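Coenzyme A transferase (PDB 3QLI) probably transfers coenzyme A from an acyl-CoA to a carboxylic acid such as acetate. Local coordinates at residues Y73-T77 with T102-R106; L42-M46 with N163-S167. All blocks are in the same frame, centred on the assembly; numbering follows the deposited sequence.

Overall arrangement
From the N terminus, the chain first runs through 42-46, at the end of strand 41-44. It then passes helix 52-63 and reaches 73-77, at the end of strand 70-74. Interaction 1 closes the shorter loop, from 73-77 to 102-106 at the start of helix 103-114. Interaction 2 closes the longer one, from 42-46 to 163-167 at the start of helix 166-172, so interaction 1 falls wholly within it. Strands 41-44 and 70-74 are neighbours in one parallel sheet. F75 also packs on Y165, and E76 on M46. Each contact ties the C-terminal end of a parallel strand to the start of a later helix, within the N-terminal acetyl-CoA hydrolase/transferase family region.

Interaction 1 of 2, residues Y73-T77 with T102-R106; sequences YYFET and TAVER
T77, E105 and T102 carry most of this contact, which buries 223 Å². Residues 73-74 end a weakly bonded strand with extended backbone. F75 is still extended, but E76 takes positive phi and psi (53/64) and turns the chain, and T77 (-62/146) leads on. In 102-106, T102 is the N-cap of a helix that begins at A103. The nearest CA atoms, those of T77 and T102, are 6.7 Å apart.

E105 joins the two segments. With chi1 m and chi2 p, its carboxylate folds back over the first turn of its helix. OE2 of E105 accepts from T77 OG1 and from Y74 OH, both at 2.5 Å. Y74 has chi1 p, and the carboxylate lies at its ring edge, near the ring plane. E105 OE1 accepts from T102 N and from T102 OG1, both at 2.8 Å. T102 OG1, set by chi1 p, also takes a weak bond from V104 N at 3.4 Å. T102 and E105 form a capping box, and E105 OE2 also binds Y74 in the strand and T77 in the loop that follows. T102 O accepts from R106 N at 2.8 Å.

T77, with chi1 at -30° between wells, points its side chain toward the helix start, with OG1 3.7 Å from T102 OG1 and CG2 4.2 Å from V104 CB. E76, A103 and R106 are CoA-binding residues, so both segments contribute to the CoA site.

Y74 OH also bonds S98 OG. S98 is on strand 94-98, an outermost strand of the sheet within this chain, next to strand 70-74 and just before helix 103-114.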
ATOM      1  N   TYR A  73       1.798 -23.179  -7.956  1.00 13.97           N
ATOM      2  CA  TYR A  73       1.803 -21.796  -7.495  1.00 12.95           C
ATOM      3  C   TYR A  73       3.213 -21.220  -7.699  1.00 17.16           C
ATOM      4  O   TYR A  73       4.189 -21.781  -7.206  1.00 14.58           O
ATOM      5  CB  TYR A  73       1.448 -21.742  -6.010  1.00 12.24           C
ATOM      6  CG  TYR A  73       0.012 -22.079  -5.670  1.00 14.28           C
ATOM      7  CD1 TYR A  73      -0.925 -21.070  -5.460  1.00 12.73           C
ATOM      8  CD2 TYR A  73      -0.405 -23.409  -5.519  1.00 14.37           C
ATOM      9  CE1 TYR A  73      -2.254 -21.372  -5.115  1.00 15.53           C
ATOM     10  CE2 TYR A  73      -1.729 -23.718  -5.187  1.00 15.61           C
ATOM     11  CZ  TYR A  73      -2.649 -22.696  -4.990  1.00 17.94           C
ATOM     12  OH  TYR A  73      -3.966 -22.998  -4.648  1.00 16.42           O
ATOM     13  N   TYR A  74       3.333 -20.096  -8.403  1.00 13.91           N
ATOM     14  CA  TYR A  74       4.665 -19.636  -8.795  1.00 14.27           C
ATOM     15  C   TYR A  74       4.672 -18.180  -9.259  1.00 16.41           C
ATOM     16  O   TYR A  74       3.616 -17.630  -9.586  1.00 15.59           O
ATOM     17  CB  TYR A  74       5.195 -20.531  -9.928  1.00 16.34           C
ATOM     18  CG  TYR A  74       4.393 -20.356 -11.195  1.00 15.76           C
ATOM     19  CD1 TYR A  74       4.854 -19.549 -12.226  1.00 16.75           C
ATOM     20  CD2 TYR A  74       3.155 -20.966 -11.343  1.00 17.31           C
ATOM     21  CE1 TYR A  74       4.104 -19.366 -13.379  1.00 15.73           C
ATOM     22  CE2 TYR A  74       2.388 -20.784 -12.498  1.00 15.95           C
ATOM     23  CZ  TYR A  74       2.867 -19.982 -13.506  1.00 17.17           C
ATOM     24  OH  TYR A  74       2.107 -19.789 -14.645  1.00 15.43           O
ATOM     25  N   PHE A  75       5.875 -17.607  -9.332  1.00 16.76           N
ATOM     26  CA  PHE A  75       6.122 -16.232  -9.768  1.00 17.68           C
ATOM     27  C   PHE A  75       7.240 -16.202 -10.815  1.00 18.30           C
ATOM     28  O   PHE A  75       8.079 -17.098 -10.852  1.00 20.10           O
ATOM     29  CB  PHE A  75       6.635 -15.390  -8.595  1.00 16.40           C
ATOM     30  CG  PHE A  75       5.589 -14.998  -7.594  1.00 16.46           C
ATOM     31  CD1 PHE A  75       4.952 -13.774  -7.683  1.00 17.67           C
ATOM     32  CD2 PHE A  75       5.285 -15.830  -6.532  1.00 16.20           C
ATOM     33  CE1 PHE A  75       4.007 -13.401  -6.751  1.00 17.77           C
ATOM     34  CE2 PHE A  75       4.339 -15.461  -5.596  1.00 16.82           C
ATOM     35  CZ  PHE A  75       3.702 -14.245  -5.705  1.00 14.85           C
ATOM     36  N   GLU A  76       7.267 -15.160 -11.644  1.00 17.28           N
ATOM     37  CA  GLU A  76       8.338 -14.984 -12.635  1.00 18.94           C
ATOM     38  C   GLU A  76       8.644 -16.146 -13.588  1.00 18.55           C
ATOM     39  O   GLU A  76       9.728 -16.721 -13.544  1.00 15.52           O
ATOM     40  CB  GLU A  76       9.622 -14.498 -11.959  1.00 16.83           C
ATOM     41  CG  GLU A  76      10.502 -13.639 -12.855  1.00 18.38           C
ATOM     42  CD  GLU A  76       9.775 -12.428 -13.413  1.00 27.10           C
ATOM     43  OE1 GLU A  76       8.880 -11.894 -12.728  1.00 28.12           O
ATOM     44  OE2 GLU A  76      10.104 -12.006 -14.540  1.00 35.25           O
ATOM     45  N   THR A  77       7.676 -16.492 -14.428  1.00 19.05           N
ATOM     46  CA  THR A  77       7.812 -17.591 -15.382  1.00 18.76           C
ATOM     47  C   THR A  77       8.929 -17.417 -16.415  1.00 17.35           C
ATOM     48  O   THR A  77       9.228 -16.311 -16.857  1.00 17.86           O
ATOM     49  CB  THR A  77       6.504 -17.798 -16.168  1.00 18.07           C
ATOM     50  OG1 THR A  77       5.388 -17.419 -15.355  1.00 19.26           O
ATOM     51  CG2 THR A  77       6.358 -19.249 -16.591  1.00 20.72           C
ATOM     52  N   THR A 102       2.782 -13.164 -16.806  1.00 16.80           N
ATOM     53  CA  THR A 102       3.822 -12.732 -17.736  1.00 22.24           C
ATOM     54  C   THR A 102       3.468 -13.100 -19.177  1.00 22.85           C
ATOM     55  O   THR A 102       2.373 -13.581 -19.453  1.00 21.22           O
ATOM     56  CB  THR A 102       5.220 -13.347 -17.409  1.00 23.55           C
ATOM     57  OG1 THR A 102       5.279 -14.698 -17.873  1.00 24.19           O
ATOM     58  CG2 THR A 102       5.517 -13.307 -15.911  1.00 25.25           C
ATOM     59  N   ALA A 103       4.406 -12.880 -20.093  1.00 20.01           N
ATOM     60  CA  ALA A 103       4.190 -13.203 -21.505  1.00 22.94           C
ATOM     61  C   ALA A 103       3.669 -14.632 -21.687  1.00 20.86           C
ATOM     62  O   ALA A 103       2.753 -14.878 -22.483  1.00 20.56           O
ATOM     63  CB  ALA A 103       5.480 -12.994 -22.313  1.00 24.37           C
ATOM     64  N   VAL A 104       4.243 -15.575 -20.948  1.00 20.23           N
ATOM     65  CA  VAL A 104       3.815 -16.976 -21.049  1.00 19.14           C
ATOM     66  C   VAL A 104       2.326 -17.159 -20.711  1.00 19.05           C
ATOM     67  O   VAL A 104       1.598 -17.839 -21.435  1.00 18.19           O
ATOM     68  CB  VAL A 104       4.678 -17.895 -20.151  1.00 21.33           C
ATOM     69  CG1 VAL A 104       4.123 -19.313 -20.137  1.00 21.36           C
ATOM     70  CG2 VAL A 104       6.135 -17.870 -20.608  1.00 23.62           C
ATOM     71  N   GLU A 105       1.876 -16.559 -19.613  1.00 16.81           N
ATOM     72  CA  GLU A 105       0.476 -16.668 -19.206  1.00 17.14           C
ATOM     73  C   GLU A 105      -0.455 -15.860 -20.119  1.00 20.51           C
ATOM     74  O   GLU A 105      -1.584 -16.265 -20.379  1.00 19.18           O
ATOM     75  CB  GLU A 105       0.288 -16.218 -17.753  1.00 16.92           C
ATOM     76  CG  GLU A 105       0.893 -17.145 -16.727  1.00 16.34           C
ATOM     77  CD  GLU A 105       2.403 -16.994 -16.609  1.00 20.12           C
ATOM     78  OE1 GLU A 105       2.944 -15.926 -16.966  1.00 17.70           O
ATOM     79  OE2 GLU A 105       3.051 -17.955 -16.143  1.00 18.87           O
ATOM     80  N   ARG A 106       0.003 -14.698 -20.572  1.00 18.85           N
ATOM     81  CA  ARG A 106      -0.780 -13.935 -21.540  1.00 22.07           C
ATOM     82  C   ARG A 106      -1.104 -14.788 -22.773  1.00 20.16           C
ATOM     83  O   ARG A 106      -2.250 -14.814 -23.230  1.00 23.73           O
ATOM     84  CB  ARG A 106      -0.058 -12.646 -21.939  1.00 23.36           C
ATOM     85  CG  ARG A 106      -0.067 -11.592 -20.846  1.00 23.66           C
ATOM     86  CD  ARG A 106       0.266 -10.197 -21.388  1.00 23.98           C
ATOM     87  NE  ARG A 106       1.632 -10.109 -21.890  1.00 25.77           N
ATOM     88  CZ  ARG A 106       2.693  -9.784 -21.156  1.00 28.06           C
ATOM     89  NH1 ARG A 106       2.567  -9.514 -19.861  1.00 25.52           N
ATOM     90  NH2 ARG A 106       3.887  -9.729 -21.722  1.00 26.64           N
TER

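Interaction 2 of 2, residues L42-M46 with N163-S167; sequences LSMGM and NDYSS
Residues 42-44 are extended strand, and G45 (-67/171) and M46 (-93/137) carry the chain on in an open conformation. Segment 163-167 is a tight turn into a helix. D164 has positive phi (47/-127), Y165 is at -93/-9, and S166 and S167 are helical. The nearest CA atoms are those of G45 and S166, 5.8 Å apart. N163 O accepts from S167 N at 3.1 Å. The contact buries 229 Å².

Y165 and M46 contribute most. Y165 has chi1 p, and its ring runs across the end of the strand. Its OH donates to M44 O at 2.8 Å, with that oxygen near the ring plane. S43 OG, which bonds Y73 O, lies 3.8 Å from Y165 CE1. M46 (m, t, p) lays its CG 3.6 Å from Y165 CE2. Its SD is 4.9 Å from the Y165 ring centroid in an oblique Met-aromatic contact. M46 SD also touches D164 CB at 3.5 Å. S166 OG lies 3.6 Å from G45 CA.

D164 caps the turn: its OD2 accepts from S166 N at 2.8 Å and from S166 OG at 2.6 Å. A water accepts from M46 N at 2.7 Å and donates to D164 OD1 at 3.0 Å.

M46 packs on E76, a CoA-binding residue, and its side chain is about 6 Å from that of E264, which binds CoA covalently. The chemistry is mixed: a tyrosine hydroxyl and a water satisfy M44 O at the strand end and M46 N just beyond it, while sulfur and ring pack within a buried wall beside the CoA site.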
ATOM      1  N   LEU A  42       2.143 -27.700  -5.725  1.00 12.29           N
ATOM      2  CA  LEU A  42       3.566 -27.622  -6.008  1.00 12.98           C
ATOM      3  C   LEU A  42       3.978 -26.178  -6.243  1.00 12.96           C
ATOM      4  O   LEU A  42       3.210 -25.385  -6.782  1.00 13.77           O
ATOM      5  CB  LEU A  42       3.905 -28.469  -7.236  1.00 16.18           C
ATOM      6  CG  LEU A  42       5.390 -28.505  -7.630  1.00 19.15           C
ATOM      7  CD1 LEU A  42       5.870 -29.907  -7.873  1.00 15.39           C
ATOM      8  CD2 LEU A  42       5.612 -27.658  -8.853  1.00 16.85           C
ATOM      9  N   SER A  43       5.199 -25.833  -5.841  1.00 14.86           N
ATOM     10  CA  SER A  43       5.755 -24.530  -6.188  1.00 11.28           C
ATOM     11  C   SER A  43       7.194 -24.743  -6.641  1.00 13.43           C
ATOM     12  O   SER A  43       7.746 -25.835  -6.491  1.00 12.15           O
ATOM     13  CB  SER A  43       5.686 -23.563  -4.997  1.00 14.78           C
ATOM     14  OG  SER A  43       6.114 -22.246  -5.356  1.00 16.63           O
ATOM     15  N   MET A  44       7.789 -23.711  -7.214  1.00 13.96           N
ATOM     16  CA  MET A  44       9.139 -23.813  -7.737  1.00 13.76           C
ATOM     17  C   MET A  44       9.804 -22.450  -7.631  1.00 14.02           C
ATOM     18  O   MET A  44       9.143 -21.456  -7.347  1.00 13.86           O
ATOM     19  CB  MET A  44       9.106 -24.240  -9.201  1.00 13.38           C
ATOM     20  CG  MET A  44       8.232 -23.329 -10.063  1.00 14.92           C
ATOM     21  SD  MET A  44       8.139 -23.904 -11.777  1.00 16.69           S
ATOM     22  CE  MET A  44       6.874 -22.813 -12.439  1.00 19.38           C
ATOM     23  N   GLY A  45      11.111 -22.418  -7.869  1.00 12.86           N
ATOM     24  CA  GLY A  45      11.856 -21.182  -7.837  1.00 12.24           C
ATOM     25  C   GLY A  45      11.455 -20.241  -8.953  1.00 14.52           C
ATOM     26  O   GLY A  45      10.719 -20.610  -9.874  1.00 14.86           O
ATOM     27  N   MET A  46      11.959 -19.014  -8.895  1.00 12.10           N
ATOM     28  CA  MET A  46      11.642 -17.997  -9.897  1.00 13.55           C
ATOM     29  C   MET A  46      12.627 -17.920 -11.062  1.00 16.86           C
ATOM     30  O   MET A  46      13.836 -17.980 -10.859  1.00 15.42           O
ATOM     31  CB  MET A  46      11.589 -16.610  -9.245  1.00 14.43           C
ATOM     32  CG  MET A  46      10.631 -16.469  -8.080  1.00 14.95           C
ATOM     33  SD  MET A  46      10.774 -14.844  -7.309  1.00 17.40           S
ATOM     34  CE  MET A  46      10.125 -13.793  -8.603  1.00 17.04           C
ATOM     35  N   ASN A 163      16.232 -16.337  -3.883  1.00 11.22           N
ATOM     36  CA  ASN A 163      16.002 -16.325  -2.451  1.00 12.76           C
ATOM     37  C   ASN A 163      14.497 -16.138  -2.393  1.00 13.85           C
ATOM     38  O   ASN A 163      13.753 -17.103  -2.230  1.00 12.02           O
ATOM     39  CB  ASN A 163      16.741 -15.188  -1.753  1.00 12.44           C
ATOM     40  CG  ASN A 163      16.836 -15.397  -0.250  1.00 13.11           C
ATOM     41  OD1 ASN A 163      15.823 -15.574   0.421  1.00 14.14           O
ATOM     42  ND2 ASN A 163      18.053 -15.380   0.280  1.00 12.22           N
ATOM     43  N   ASP A 164      14.048 -14.894  -2.524  1.00 11.55           N
ATOM     44  CA  ASP A 164      12.622 -14.613  -2.619  1.00 11.29           C
ATOM     45  C   ASP A 164      11.834 -15.365  -1.557  1.00 12.95           C
ATOM     46  O   ASP A 164      12.125 -15.278  -0.367  1.00 12.66           O
ATOM     47  CB  ASP A 164      12.091 -14.910  -4.029  1.00 11.20           C
ATOM     48  CG  ASP A 164      12.574 -16.242  -4.575  1.00 13.09           C
ATOM     49  OD1 ASP A 164      13.695 -16.300  -5.119  1.00 14.00           O
ATOM     50  OD2 ASP A 164      11.822 -17.229  -4.470  1.00 15.93           O
ATOM     51  N   TYR A 165      10.817 -16.087  -2.018  1.00 10.13           N
ATOM     52  CA  TYR A 165       9.991 -16.924  -1.161  1.00 10.34           C
ATOM     53  C   TYR A 165      10.563 -18.339  -1.143  1.00 13.27           C
ATOM     54  O   TYR A 165      10.137 -19.182  -0.358  1.00 11.76           O
ATOM     55  CB  TYR A 165       8.560 -16.973  -1.691  1.00 10.87           C
ATOM     56  CG  TYR A 165       8.456 -17.476  -3.117  1.00 12.97           C
ATOM     57  CD1 TYR A 165       8.458 -18.836  -3.397  1.00 12.36           C
ATOM     58  CD2 TYR A 165       8.359 -16.590  -4.180  1.00 14.13           C
ATOM     59  CE1 TYR A 165       8.365 -19.299  -4.697  1.00 13.69           C
ATOM     60  CE2 TYR A 165       8.267 -17.041  -5.482  1.00 13.66           C
ATOM     61  CZ  TYR A 165       8.270 -18.396  -5.737  1.00 15.04           C
ATOM     62  OH  TYR A 165       8.177 -18.846  -7.033  1.00 12.47           O
ATOM     63  N   SER A 166      11.538 -18.585  -2.014  1.00 11.22           N
ATOM     64  CA  SER A 166      12.147 -19.904  -2.144  1.00 12.25           C
ATOM     65  C   SER A 166      12.848 -20.386  -0.879  1.00 13.54           C
ATOM     66  O   SER A 166      12.745 -21.553  -0.516  1.00 12.49           O
ATOM     67  CB  SER A 166      13.125 -19.926  -3.323  1.00 11.75           C
ATOM     68  OG  SER A 166      12.442 -19.803  -4.558  1.00 12.75           O
ATOM     69  N   SER A 167      13.562 -19.492  -0.209  1.00 12.51           N
ATOM     70  CA  SER A 167      14.272 -19.879   1.016  1.00 12.58           C
ATOM     71  C   SER A 167      13.332 -20.315   2.145  1.00 14.52           C
ATOM     72  O   SER A 167      13.700 -21.138   2.990  1.00 14.49           O
ATOM     73  CB  SER A 167      15.213 -18.758   1.489  1.00 12.17           C
ATOM     74  OG  SER A 167      14.483 -17.583   1.803  1.00 14.62           O
TER
HETATM   75  O   HOH W   1      13.982 -18.557  -7.096  1.00 15.65           O